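Local coordinates for mandelate racemase / muconate lactonizing enzyme family protein (Agrobacterium tumefaciens, PDB 4DXK), which probably catalyses a racemase- or lyase-type reaction, as a member of the mandelate racemase subgroup of the enolase superfamily, though its physiological substrate is not established, at residues W174-A179 / Q186-P191; D278-G283 / W311-A316; L290-S293 / G297-E300; L224-I229 / D243-D248; V324-S329 / G366-P371. All coordinates share one frame; numbering follows the deposited sequence. Where two conformers were deposited one is given.

Overall arrangement
Read from the N terminus, all contacts follow the first three strands of the antiparallel sheet. Contacts 1 to 4 lie among the strands and helices of the barrel; contact 5 ties helix 323-335 to a separate mixed sheet. Contact 1 closes the helical loop behind strand 170-173, and contact 4 joins helix 223-232 to the loop after strand 240-242. The two touch (F176 CE1 to I229 CG2, 3.6 Å). Contact 2 closes an excursion from helix 272-281 to the approach of strand 315-317; contact 3, between the loop after strand 287-290 and the start of helix 297-310, lies within it. Contact 5 touches contact 3 (I292 CD1 to A328 CB, 3.4 Å), and none cross along the chain.

Contact 1 (W174-A179 / Q186-P191); sequences WPFDAA and QYISMP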
# COMPACT_ATOMS: atom_id res chain seq x y z
N TRP A 174 -16.31 -32.84 -4.36
CA TRP A 174 -15.08 -32.68 -3.59
C TRP A 174 -14.11 -33.84 -3.82
O TRP A 174 -13.81 -34.60 -2.90
CB TRP A 174 -15.36 -32.48 -2.09
CG TRP A 174 -16.39 -33.39 -1.47
CD1 TRP A 174 -16.16 -34.58 -0.84
CD2 TRP A 174 -17.79 -33.15 -1.37
NE1 TRP A 174 -17.34 -35.11 -0.38
CE2 TRP A 174 -18.36 -34.24 -0.69
CE3 TRP A 174 -18.63 -32.12 -1.81
CZ2 TRP A 174 -19.73 -34.34 -0.44
CZ3 TRP A 174 -19.99 -32.21 -1.55
CH2 TRP A 174 -20.52 -33.31 -0.87
N PRO A 175 -13.60 -33.98 -5.05
CA PRO A 175 -12.79 -35.14 -5.39
C PRO A 175 -11.34 -35.05 -4.92
O PRO A 175 -10.60 -36.01 -5.13
CB PRO A 175 -12.85 -35.17 -6.93
CG PRO A 175 -12.98 -33.74 -7.31
CD PRO A 175 -13.82 -33.10 -6.22
N PHE A 176 -10.94 -33.95 -4.28
CA PHE A 176 -9.56 -33.80 -3.81
C PHE A 176 -9.39 -34.17 -2.34
O PHE A 176 -8.26 -34.18 -1.83
CB PHE A 176 -9.06 -32.37 -4.04
CG PHE A 176 -9.03 -31.97 -5.49
CD1 PHE A 176 -7.92 -32.25 -6.27
CD2 PHE A 176 -10.12 -31.34 -6.08
CE1 PHE A 176 -7.89 -31.89 -7.62
CE2 PHE A 176 -10.09 -30.98 -7.42
CZ PHE A 176 -8.99 -31.26 -8.19
N ASP A 177 -10.49 -34.47 -1.65
CA ASP A 177 -10.42 -34.69 -0.21
C ASP A 177 -9.59 -35.93 0.15
O ASP A 177 -8.85 -35.92 1.14
CB ASP A 177 -11.81 -34.83 0.41
CG ASP A 177 -12.56 -33.50 0.50
OD1 ASP A 177 -12.21 -32.53 -0.19
OD2 ASP A 177 -13.54 -33.46 1.27
N ALA A 178 -9.70 -36.98 -0.64
CA ALA A 178 -8.95 -38.21 -0.37
C ALA A 178 -7.45 -37.96 -0.44
O ALA A 178 -6.68 -38.37 0.44
CB ALA A 178 -9.36 -39.32 -1.34
N ALA A 179 -7.02 -37.25 -1.48
CA ALA A 179 -5.62 -36.88 -1.62
C ALA A 179 -5.16 -35.99 -0.47
O ALA A 179 -4.04 -36.15 0.03
CB ALA A 179 -5.40 -36.20 -2.95
N GLN A 186 -0.49 -31.05 2.62
CA GLN A 186 0.79 -30.39 2.36
C GLN A 186 1.24 -30.56 0.92
O GLN A 186 2.06 -29.78 0.42
CB GLN A 186 1.88 -30.90 3.30
CG GLN A 186 1.73 -30.45 4.76
CD GLN A 186 2.07 -28.96 5.03
OE1 GLN A 186 2.72 -28.27 4.22
NE2 GLN A 186 1.62 -28.46 6.18
N TYR A 187 0.73 -31.59 0.25
CA TYR A 187 1.30 -32.06 -1.01
C TYR A 187 0.29 -32.88 -1.80
O TYR A 187 -0.50 -33.63 -1.23
CB TYR A 187 2.54 -32.93 -0.71
CG TYR A 187 3.09 -33.66 -1.92
CD1 TYR A 187 3.84 -32.99 -2.88
CD2 TYR A 187 2.88 -35.02 -2.09
CE1 TYR A 187 4.34 -33.65 -3.99
CE2 TYR A 187 3.37 -35.69 -3.19
CZ TYR A 187 4.11 -35.00 -4.14
OH TYR A 187 4.60 -35.67 -5.23
N ILE A 188 0.32 -32.75 -3.13
CA ILE A 188 -0.41 -33.66 -4.00
C ILE A 188 0.50 -34.07 -5.15
O ILE A 188 1.11 -33.22 -5.81
CB ILE A 188 -1.76 -33.05 -4.49
CG1 ILE A 188 -2.60 -34.11 -5.21
CG2 ILE A 188 -1.55 -31.83 -5.37
CD1 ILE A 188 -4.01 -33.65 -5.51
N SER A 189 0.63 -35.37 -5.36
CA SER A 189 1.44 -35.86 -6.46
C SER A 189 0.69 -35.57 -7.75
O SER A 189 -0.54 -35.48 -7.75
CB SER A 189 1.68 -37.36 -6.34
OG SER A 189 0.50 -38.09 -6.65
N MET A 190 1.43 -35.40 -8.84
CA MET A 190 0.78 -35.17 -10.12
C MET A 190 -0.13 -36.32 -10.56
O MET A 190 -1.21 -36.06 -11.10
CB MET A 190 1.80 -34.77 -11.20
CG MET A 190 2.34 -33.36 -10.96
SD MET A 190 3.40 -32.72 -12.27
CE MET A 190 4.86 -33.72 -12.04
N PRO A 191 0.28 -37.58 -10.33
CA PRO A 191 -0.68 -38.65 -10.65
C PRO A 191 -1.97 -38.57 -9.81
O PRO A 191 -3.05 -38.81 -10.36
CB PRO A 191 0.09 -39.93 -10.32
CG PRO A 191 1.52 -39.56 -10.54
CD PRO A 191 1.61 -38.14 -10.03
O HOH W 1 -2.11 -35.81 -1.78
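A179 and I188 bring the two segments together, with their CA atoms 6.6 Å apart, where the first turn of helix 177-183 faces the extended approach to helix 190-207. Only apolar atoms meet directly. The CD1 methyl of I188 does the touching, 3.9 Å from A179 CB and 4.2 Å from F176 CD1. It reaches the phenyl ring at its edge and near its plane, so no ring face is used between these segments. The extended form of I188 explains this reach: CG1 stands anti to the backbone N (chi1 -171°) and CD1 continues outward, carrying the methyl to F176 and A179. With no direct hydrogen bond, the polar link is a single water, which donates to A179 O at 2.7 Å and to Y187 O at 2.8 Å and thus joins the two backbones beside the apolar patch. Y187 O also takes T183 OG1. W174 to D177 form a type I beta turn leading from strand 170-173 into helix 177-183. Around the contact, F176 packs on L193, A196 and F200 of helix 190-207, while it and I188 both lean on I229 of helix 223-232, a junction between successive outer helices of the barrel.

Contact 2 (D278-G283 / W311-A316); sequences DLLETG and WHLPVA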
# COMPACT_ATOMS: atom_id res chain seq x y z
N ASP A 278 -13.37 -8.79 7.39
CA ASP A 278 -11.98 -9.20 7.17
C ASP A 278 -11.82 -9.86 5.80
O ASP A 278 -10.85 -9.60 5.08
CB ASP A 278 -11.53 -10.17 8.27
CG ASP A 278 -11.37 -9.51 9.64
OD1 ASP A 278 -11.44 -8.27 9.76
OD2 ASP A 278 -11.15 -10.28 10.61
N LEU A 279 -12.77 -10.71 5.42
CA LEU A 279 -12.72 -11.37 4.12
C LEU A 279 -12.80 -10.34 2.99
O LEU A 279 -12.01 -10.36 2.05
CB LEU A 279 -13.85 -12.38 4.01
CG LEU A 279 -14.02 -13.08 2.66
CD1 LEU A 279 -12.81 -13.94 2.35
CD2 LEU A 279 -15.30 -13.89 2.64
N LEU A 280 -13.77 -9.44 3.08
CA LEU A 280 -13.90 -8.40 2.05
C LEU A 280 -12.66 -7.52 1.94
O LEU A 280 -12.25 -7.12 0.84
CB LEU A 280 -15.16 -7.57 2.31
CG LEU A 280 -16.49 -8.32 2.23
CD1 LEU A 280 -17.64 -7.47 2.74
CD2 LEU A 280 -16.77 -8.76 0.80
N GLU A 281 -12.04 -7.22 3.08
CA GLU A 281 -10.85 -6.37 3.11
C GLU A 281 -9.64 -7.00 2.44
O GLU A 281 -8.68 -6.30 2.12
CB GLU A 281 -10.48 -5.96 4.55
CG GLU A 281 -11.40 -4.91 5.17
CD GLU A 281 -10.94 -4.44 6.55
OE1 GLU A 281 -9.96 -4.99 7.09
OE2 GLU A 281 -11.56 -3.51 7.08
N THR A 282 -9.66 -8.31 2.20
CA THR A 282 -8.54 -8.94 1.52
C THR A 282 -8.46 -8.52 0.06
O THR A 282 -7.39 -8.62 -0.54
CB THR A 282 -8.60 -10.47 1.52
OG1 THR A 282 -9.71 -10.91 0.73
CG2 THR A 282 -8.67 -11.02 2.94
N GLY A 283 -9.57 -8.10 -0.53
CA GLY A 283 -9.60 -7.85 -1.96
C GLY A 283 -9.71 -9.12 -2.79
O GLY A 283 -9.64 -9.05 -4.02
N TRP A 311 -20.14 -4.81 -1.94
CA TRP A 311 -18.92 -5.19 -2.67
C TRP A 311 -19.22 -5.80 -4.04
O TRP A 311 -18.33 -6.32 -4.69
CB TRP A 311 -18.04 -6.12 -1.82
CG TRP A 311 -17.00 -5.37 -1.01
CD1 TRP A 311 -15.66 -5.29 -1.27
CD2 TRP A 311 -17.23 -4.56 0.15
NE1 TRP A 311 -15.04 -4.50 -0.33
CE2 TRP A 311 -15.98 -4.03 0.55
CE3 TRP A 311 -18.37 -4.23 0.90
CZ2 TRP A 311 -15.84 -3.20 1.66
CZ3 TRP A 311 -18.22 -3.40 2.00
CH2 TRP A 311 -16.97 -2.89 2.37
N HIS A 312 -20.47 -5.73 -4.49
CA HIS A 312 -20.86 -6.27 -5.80
C HIS A 312 -20.73 -7.80 -5.87
O HIS A 312 -20.53 -8.35 -6.96
CB HIS A 312 -20.06 -5.64 -6.95
CG HIS A 312 -20.11 -4.15 -6.99
ND1 HIS A 312 -21.29 -3.45 -7.15
CD2 HIS A 312 -19.13 -3.22 -6.92
CE1 HIS A 312 -21.03 -2.15 -7.16
NE2 HIS A 312 -19.73 -1.98 -7.02
N LEU A 313 -20.88 -8.46 -4.72
CA LEU A 313 -20.70 -9.91 -4.63
C LEU A 313 -21.99 -10.58 -4.23
O LEU A 313 -22.85 -9.97 -3.58
CB LEU A 313 -19.61 -10.23 -3.60
CG LEU A 313 -18.23 -9.69 -3.93
CD1 LEU A 313 -17.24 -9.97 -2.81
CD2 LEU A 313 -17.71 -10.29 -5.23
N PRO A 314 -22.13 -11.86 -4.57
CA PRO A 314 -23.33 -12.61 -4.22
C PRO A 314 -23.18 -13.36 -2.90
O PRO A 314 -22.05 -13.52 -2.40
CB PRO A 314 -23.42 -13.63 -5.36
CG PRO A 314 -21.97 -13.96 -5.64
CD PRO A 314 -21.20 -12.67 -5.39
N VAL A 315 -24.30 -13.84 -2.37
CA VAL A 315 -24.31 -14.67 -1.17
C VAL A 315 -24.93 -16.03 -1.50
O VAL A 315 -25.83 -16.12 -2.34
CB VAL A 315 -25.04 -13.95 0.01
CG1 VAL A 315 -26.53 -13.82 -0.26
CG2 VAL A 315 -24.82 -14.68 1.33
N ALA A 316 -24.44 -17.09 -0.86
CA ALA A 316 -24.93 -18.45 -1.09
C ALA A 316 -24.98 -19.16 0.25
O ALA A 316 -23.97 -19.69 0.72
CB ALA A 316 -24.03 -19.20 -2.07
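L280 lies over one face of the W311 indole, and this overlap is the tight part of the contact. Its CB sits 4.0 Å from the centroid of the five-membered ring and 10° off the ring normal, a CH-pi contact well over the face. L280 CD1 extends the overlap to the six-membered ring, 3.8 Å from W311 CE3 and near the ring's edge. The other methyl, L280 CD2, is shared: it stands 3.8 Å from W311 CG and 3.8 Å from L313 CD1. L280 places CG anti to its own carbonyl carbon (chi1 -63°), which lays both branches against the indole. The L280 and L313 side chains run past each other in opposite directions, meeting through single methyls. No hydrogen bond crosses; the direct fit is apolar packing with a CH-pi component.

Between these two segments the looser side is the end of helix 272-281, where E281 turns its CB away and G283, with positive phi, is exposed to solvent. Part of the order here is local: T282 OG1 donates to L279 O at 2.7 Å, in the carbonyl plane, and T282 N reaches the same oxygen at 3.1 Å. E281 OE2 also forms a salt bridge with R277, and E281 packs on W311 of a neighbouring subunit.

H312 is the C-prime residue of a Schellman motif ending helix 297-310. R277 of a neighbouring subunit makes a cation-pi contact with W311. The packing thus joins the C-terminal ends of two consecutive barrel helices, with M307 of helix 297-310 also against L280 and strand 315-317 following beside strand 287-290.

Contact 3 (L290-S293 / G297-E300); sequences LDIS and GLSE
I292 meets both G297 and L298, by its backbone oxygen and by a side-chain branch respectively. I292 O accepts from G297 N at 2.9 Å, but the N-H...O angle of only 122° makes this a weak bond. The same oxygen lies 3.0 Å from G297 CA in a CA-H...O contact, so it receives two bent approaches from one residue instead of a single straight one. G297 has positive phi, a conformation readily open to glycine, and no side chain intrudes between the backbones. The second link is apolar and light: I292 CG2 stands 4.3 Å from L298 CD2.

One layer out, the turn carrying I292 is fixed by D291. Its OD1 is gripped twice, by S293 N at 2.8 Å and by S293 OG at 2.7 Å. The amide comes nearly along the C-O axis and forms an Asx turn, whereas the hydroxyl arrives on the syn side, 26° out of the carboxylate plane. Having CG anti to the backbone N (chi1 -179°) turns the D291 carboxylate to S293, and the S293 bonds at OD1 together with H318 ND1 at OD2 restrain its rotation. That aspartate-histidine pairing between consecutive barrel strands resembles the dyad known in mandelate racemase relatives, although geometry alone does not establish a role here.

Farther out, I292 packs on V325, A328 and S329 of helix 323-335, and L298 packs on D88 and W92 of helix 79-99. The contact lies within the beta-to-alpha loop from strand 287-290 to helix 297-310, buried between the next barrel helix and one from earlier in the chain.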
# COMPACT_ATOMS: atom_id res chain seq x y z
N LEU A 290 -22.03 -18.55 3.77
CA LEU A 290 -22.23 -18.52 5.21
C LEU A 290 -23.16 -19.66 5.56
O LEU A 290 -23.87 -20.18 4.69
CB LEU A 290 -22.80 -17.17 5.66
CG LEU A 290 -24.11 -16.69 5.03
CD1 LEU A 290 -25.33 -17.33 5.67
CD2 LEU A 290 -24.21 -15.18 5.15
N ASP A 291 -23.17 -20.06 6.83
CA ASP A 291 -24.17 -20.97 7.35
C ASP A 291 -24.84 -20.24 8.50
O ASP A 291 -24.18 -19.85 9.47
CB ASP A 291 -23.50 -22.27 7.82
CG ASP A 291 -24.50 -23.28 8.36
OD1 ASP A 291 -25.25 -22.91 9.29
OD2 ASP A 291 -24.54 -24.43 7.87
N ILE A 292 -26.15 -20.02 8.38
CA ILE A 292 -26.86 -19.21 9.36
C ILE A 292 -26.78 -19.77 10.77
O ILE A 292 -26.87 -19.02 11.73
CB ILE A 292 -28.34 -19.03 8.97
CG1 ILE A 292 -29.06 -20.37 8.89
CG2 ILE A 292 -28.47 -18.27 7.65
CD1 ILE A 292 -30.54 -20.21 8.66
N SER A 293 -26.59 -21.08 10.89
CA SER A 293 -26.50 -21.73 12.20
C SER A 293 -25.09 -21.77 12.77
O SER A 293 -24.88 -22.26 13.89
CB SER A 293 -27.09 -23.15 12.16
OG SER A 293 -26.23 -24.08 11.53
N GLY A 297 -26.58 -16.54 13.22
CA GLY A 297 -28.02 -16.56 12.99
C GLY A 297 -28.44 -15.79 11.76
O GLY A 297 -27.61 -15.26 11.01
N LEU A 298 -29.75 -15.71 11.56
CA LEU A 298 -30.29 -14.84 10.52
C LEU A 298 -29.89 -13.39 10.78
O LEU A 298 -29.73 -12.62 9.84
CB LEU A 298 -31.81 -14.97 10.46
CG LEU A 298 -32.34 -16.22 9.76
CD1 LEU A 298 -33.81 -16.46 10.08
CD2 LEU A 298 -32.14 -16.13 8.25
N SER A 299 -29.73 -13.02 12.04
CA SER A 299 -29.35 -11.64 12.38
C SER A 299 -28.00 -11.25 11.80
O SER A 299 -27.88 -10.21 11.14
CB SER A 299 -29.39 -11.42 13.89
OG SER A 299 -30.75 -11.49 14.34
N GLU A 300 -26.96 -12.06 12.01
CA GLU A 300 -25.68 -11.75 11.37
C GLU A 300 -25.75 -11.99 9.87
O GLU A 300 -25.23 -11.19 9.10
CB GLU A 300 -24.51 -12.52 11.98
CG GLU A 300 -24.12 -12.01 13.37
CD GLU A 300 -23.72 -10.54 13.37
OE1 GLU A 300 -22.85 -10.13 12.57
OE2 GLU A 300 -24.25 -9.78 14.21

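Contact 4 (L224-I229 / D243-D248); sequences LPAMQI and DPIKMD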
# COMPACT_ATOMS: atom_id res chain seq x y z
N LEU A 224 0.29 -23.67 -1.05
CA LEU A 224 0.96 -24.05 -2.30
C LEU A 224 0.23 -25.15 -3.09
O LEU A 224 -0.04 -24.98 -4.27
CB LEU A 224 2.44 -24.38 -2.08
CG LEU A 224 3.27 -23.25 -1.46
CD1 LEU A 224 4.72 -23.70 -1.37
CD2 LEU A 224 3.15 -21.95 -2.24
N PRO A 225 -0.12 -26.29 -2.45
CA PRO A 225 -0.87 -27.27 -3.23
C PRO A 225 -2.26 -26.76 -3.62
O PRO A 225 -2.78 -27.14 -4.67
CB PRO A 225 -0.95 -28.49 -2.30
CG PRO A 225 -0.75 -27.93 -0.92
CD PRO A 225 0.24 -26.81 -1.12
N ALA A 226 -2.88 -25.90 -2.80
CA ALA A 226 -4.15 -25.29 -3.20
C ALA A 226 -4.00 -24.52 -4.52
O ALA A 226 -4.85 -24.65 -5.42
CB ALA A 226 -4.68 -24.39 -2.10
N MET A 227 -2.94 -23.73 -4.64
CA MET A 227 -2.72 -22.98 -5.88
C MET A 227 -2.40 -23.90 -7.06
O MET A 227 -2.84 -23.65 -8.18
CB MET A 227 -1.64 -21.90 -5.70
CG MET A 227 -2.06 -20.75 -4.80
SD MET A 227 -0.92 -19.35 -4.78
CE MET A 227 0.55 -20.08 -4.04
N GLN A 228 -1.64 -24.96 -6.80
CA GLN A 228 -1.32 -25.94 -7.83
C GLN A 228 -2.60 -26.59 -8.38
O GLN A 228 -2.78 -26.72 -9.60
CB GLN A 228 -0.42 -27.01 -7.21
CG GLN A 228 0.02 -28.11 -8.15
CD GLN A 228 0.82 -29.17 -7.43
OE1 GLN A 228 1.13 -29.04 -6.25
NE2 GLN A 228 1.16 -30.24 -8.15
N ILE A 229 -3.48 -26.99 -7.48
CA ILE A 229 -4.76 -27.59 -7.86
C ILE A 229 -5.64 -26.59 -8.62
O ILE A 229 -6.25 -26.93 -9.64
CB ILE A 229 -5.51 -28.14 -6.62
CG1 ILE A 229 -4.74 -29.31 -6.00
CG2 ILE A 229 -6.94 -28.52 -6.98
CD1 ILE A 229 -5.22 -29.69 -4.61
N ASP A 243 -13.62 -22.89 0.03
CA ASP A 243 -12.73 -23.21 1.15
C ASP A 243 -11.45 -23.92 0.68
O ASP A 243 -11.12 -25.00 1.16
CB ASP A 243 -13.49 -24.01 2.21
CG ASP A 243 -14.52 -23.16 2.93
OD1 ASP A 243 -14.30 -21.95 3.03
OD2 ASP A 243 -15.55 -23.70 3.38
N PRO A 244 -10.71 -23.28 -0.24
CA PRO A 244 -9.51 -23.94 -0.77
C PRO A 244 -8.41 -24.13 0.27
O PRO A 244 -7.58 -25.04 0.12
CB PRO A 244 -9.05 -22.98 -1.86
CG PRO A 244 -9.60 -21.64 -1.45
CD PRO A 244 -10.94 -21.97 -0.87
N ILE A 245 -8.39 -23.27 1.28
CA ILE A 245 -7.44 -23.33 2.39
C ILE A 245 -8.22 -23.06 3.67
O ILE A 245 -9.39 -22.70 3.62
CB ILE A 245 -6.28 -22.30 2.24
CG1 ILE A 245 -6.81 -20.86 2.26
CG2 ILE A 245 -5.44 -22.58 0.98
CD1 ILE A 245 -5.71 -19.81 2.38
N LYS A 246 -7.58 -23.24 4.81
CA LYS A 246 -8.18 -22.94 6.10
C LYS A 246 -8.45 -21.45 6.18
O LYS A 246 -7.61 -20.64 5.78
CB LYS A 246 -7.23 -23.35 7.23
CG LYS A 246 -7.89 -23.44 8.60
CD LYS A 246 -8.70 -24.70 8.75
CE LYS A 246 -9.13 -24.91 10.20
NZ LYS A 246 -10.02 -26.07 10.28
N MET A 247 -9.60 -21.07 6.72
CA MET A 247 -10.01 -19.67 6.76
C MET A 247 -9.61 -18.96 8.05
O MET A 247 -10.41 -18.25 8.66
CB MET A 247 -11.52 -19.58 6.50
CG MET A 247 -11.90 -20.07 5.11
SD MET A 247 -11.43 -18.85 3.87
CE MET A 247 -11.51 -19.81 2.39
N ASP A 248 -8.36 -19.16 8.48
CA ASP A 248 -7.88 -18.62 9.76
C ASP A 248 -6.99 -17.38 9.69
O ASP A 248 -6.96 -16.58 10.63
CB ASP A 248 -7.22 -19.69 10.62
CG ASP A 248 -6.17 -20.50 9.90
OD1 ASP A 248 -5.82 -20.24 8.72
OD2 ASP A 248 -5.68 -21.44 10.57
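A226, which meets both P244 and I245, sits in a helical turn whose shortest backbone bond, I229 N to P225 O, measures 2.9 Å. Together with Q228 N to L224 O at 3.0 Å, it keeps the turn regular, and the A226 CB points toward the neighbouring loop. Polar bonding stops there: no hydrogen bond joins the two segments. The A226 CB is the whole of the helix's contribution, and it is met by two neighbouring atoms of the loop, I245 CG2 at 3.7 Å and P244 O at 3.7 Å. The second is a van der Waals contact of a methyl with a carbonyl oxygen. A small side chain suits this close approach of backbones, in which the A226 and P244 CA atoms are 6.0 Å apart. In I245, chi1 is 63°, which sets CG2 anti to the carbonyl carbon and beside the backbone N, directing that branch at the alanine. The interface is correspondingly small, about 81 Å² in all.

The loop is held from other sides as well. I245 O accepts from S219 OG, and K246 NZ bonds to G70 O of a neighbouring subunit. E242, just before D243, is a sodium ligand, and the P244 side chain lies about 10 Å from a bound sodium ion. Around the contact, Y256 of helix 253-259 packs on both A226 and P244, so helix 223-232, the loop after strand 240-242 and helix 253-259 close on one another.

Contact 5 (V324-S329 / G366-P371); sequences VVLCAS and GMITVP
P371 presents its puckered pyrrolidine ring to C327, the one side-chain ring in this contact: C327 SG approaches the CD side of the ring, 3.6 Å from P371 CD and 3.8 Å from its CG. The thiol gets there because SG stands anti to the C327 backbone N (chi1 -180°). The flat group, the V325 carbonyl, lies within the helix. Its oxygen takes S329 OG at 2.7 Å and S329 N at 2.9 Å from opposite faces of the carbonyl plane, the hydroxyl 35° out of that plane. A buried serine hydroxyl is thereby satisfied inside its own helix. Next to the cysteine, L326 CD1 touches I368 CD1 at 4.0 Å, where the two side chains cross at an angle. V370 CG1 adds a looser contact, 4.3 Å from C327 O. Helix 323-335 thus rests on strand 367-369 of the mixed sheet and on the residues just after it, with T330 also against I368 and V370. Chemically, every direct contact is made by methyls, a sulfur, ring carbons or a carbonyl oxygen, and no hydrogen bond crosses. The helix and strand are therefore joined by buried apolar packing, while the S329 hydroxyl is bonded within its helix and T369 OG1 to R113 O.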
# COMPACT_ATOMS: atom_id res chain seq x y z
N VAL A 324 -34.42 -27.31 9.31
CA VAL A 324 -34.70 -25.94 9.73
C VAL A 324 -33.69 -24.97 9.12
O VAL A 324 -34.06 -23.90 8.64
CB VAL A 324 -34.76 -25.80 11.27
CG1 VAL A 324 -34.89 -24.35 11.68
CG2 VAL A 324 -35.88 -26.64 11.83
N VAL A 325 -32.42 -25.34 9.11
CA VAL A 325 -31.41 -24.52 8.45
C VAL A 325 -31.70 -24.39 6.96
O VAL A 325 -31.60 -23.30 6.41
CB VAL A 325 -29.96 -25.00 8.73
CG1 VAL A 325 -28.95 -24.33 7.80
CG2 VAL A 325 -29.61 -24.71 10.17
N LEU A 326 -32.08 -25.47 6.30
CA LEU A 326 -32.45 -25.36 4.90
C LEU A 326 -33.60 -24.37 4.72
O LEU A 326 -33.56 -23.49 3.84
CB LEU A 326 -32.81 -26.73 4.31
CG LEU A 326 -33.37 -26.69 2.89
CD1 LEU A 326 -32.35 -26.15 1.88
CD2 LEU A 326 -33.86 -28.06 2.45
N CYS A 327 -34.62 -24.48 5.56
CA CYS A 327 -35.78 -23.62 5.43
C CYS A 327 -35.45 -22.14 5.71
O CYS A 327 -35.78 -21.26 4.92
CB CYS A 327 -36.89 -24.11 6.35
SG CYS A 327 -38.35 -23.10 6.24
N ALA A 328 -34.83 -21.86 6.85
CA ALA A 328 -34.49 -20.49 7.19
C ALA A 328 -33.52 -19.88 6.16
O ALA A 328 -33.60 -18.68 5.84
CB ALA A 328 -33.93 -20.42 8.59
N SER A 329 -32.62 -20.70 5.62
CA SER A 329 -31.72 -20.22 4.59
C SER A 329 -32.49 -19.86 3.32
O SER A 329 -32.14 -18.89 2.62
CB SER A 329 -30.66 -21.27 4.25
OG SER A 329 -29.84 -21.52 5.38
N GLY A 366 -35.70 -27.46 -10.45
CA GLY A 366 -34.43 -26.89 -10.03
C GLY A 366 -34.52 -25.58 -9.26
O GLY A 366 -33.50 -24.91 -9.07
N MET A 367 -35.72 -25.23 -8.81
CA MET A 367 -35.93 -24.02 -8.02
C MET A 367 -36.53 -24.39 -6.68
O MET A 367 -37.40 -25.25 -6.60
CB MET A 367 -36.88 -23.06 -8.73
CG MET A 367 -36.56 -22.83 -10.19
SD MET A 367 -35.05 -21.88 -10.42
CE MET A 367 -35.58 -20.24 -9.93
N ILE A 368 -36.08 -23.73 -5.62
CA ILE A 368 -36.57 -24.01 -4.27
C ILE A 368 -37.33 -22.80 -3.71
O ILE A 368 -36.99 -21.65 -4.00
CB ILE A 368 -35.41 -24.45 -3.34
CG1 ILE A 368 -35.92 -24.95 -1.98
CG2 ILE A 368 -34.39 -23.33 -3.16
CD1 ILE A 368 -34.86 -25.68 -1.18
N THR A 369 -38.37 -23.08 -2.93
CA THR A 369 -39.10 -22.02 -2.24
C THR A 369 -39.45 -22.46 -0.82
O THR A 369 -39.29 -23.63 -0.47
CB THR A 369 -40.35 -21.59 -3.01
OG1 THR A 369 -40.85 -20.36 -2.46
CG2 THR A 369 -41.43 -22.66 -2.96
N VAL A 370 -39.93 -21.53 -0.00
CA VAL A 370 -40.26 -21.83 1.39
C VAL A 370 -41.60 -22.55 1.52
O VAL A 370 -42.48 -22.43 0.66
CB VAL A 370 -40.31 -20.54 2.24
CG1 VAL A 370 -38.92 -19.90 2.30
CG2 VAL A 370 -41.33 -19.55 1.70
N PRO A 371 -41.77 -23.34 2.60
CA PRO A 371 -43.12 -23.81 2.90
C PRO A 371 -43.98 -22.62 3.29
O PRO A 371 -43.46 -21.61 3.77
CB PRO A 371 -42.92 -24.74 4.10
CG PRO A 371 -41.69 -24.25 4.76
CD PRO A 371 -40.81 -23.68 3.66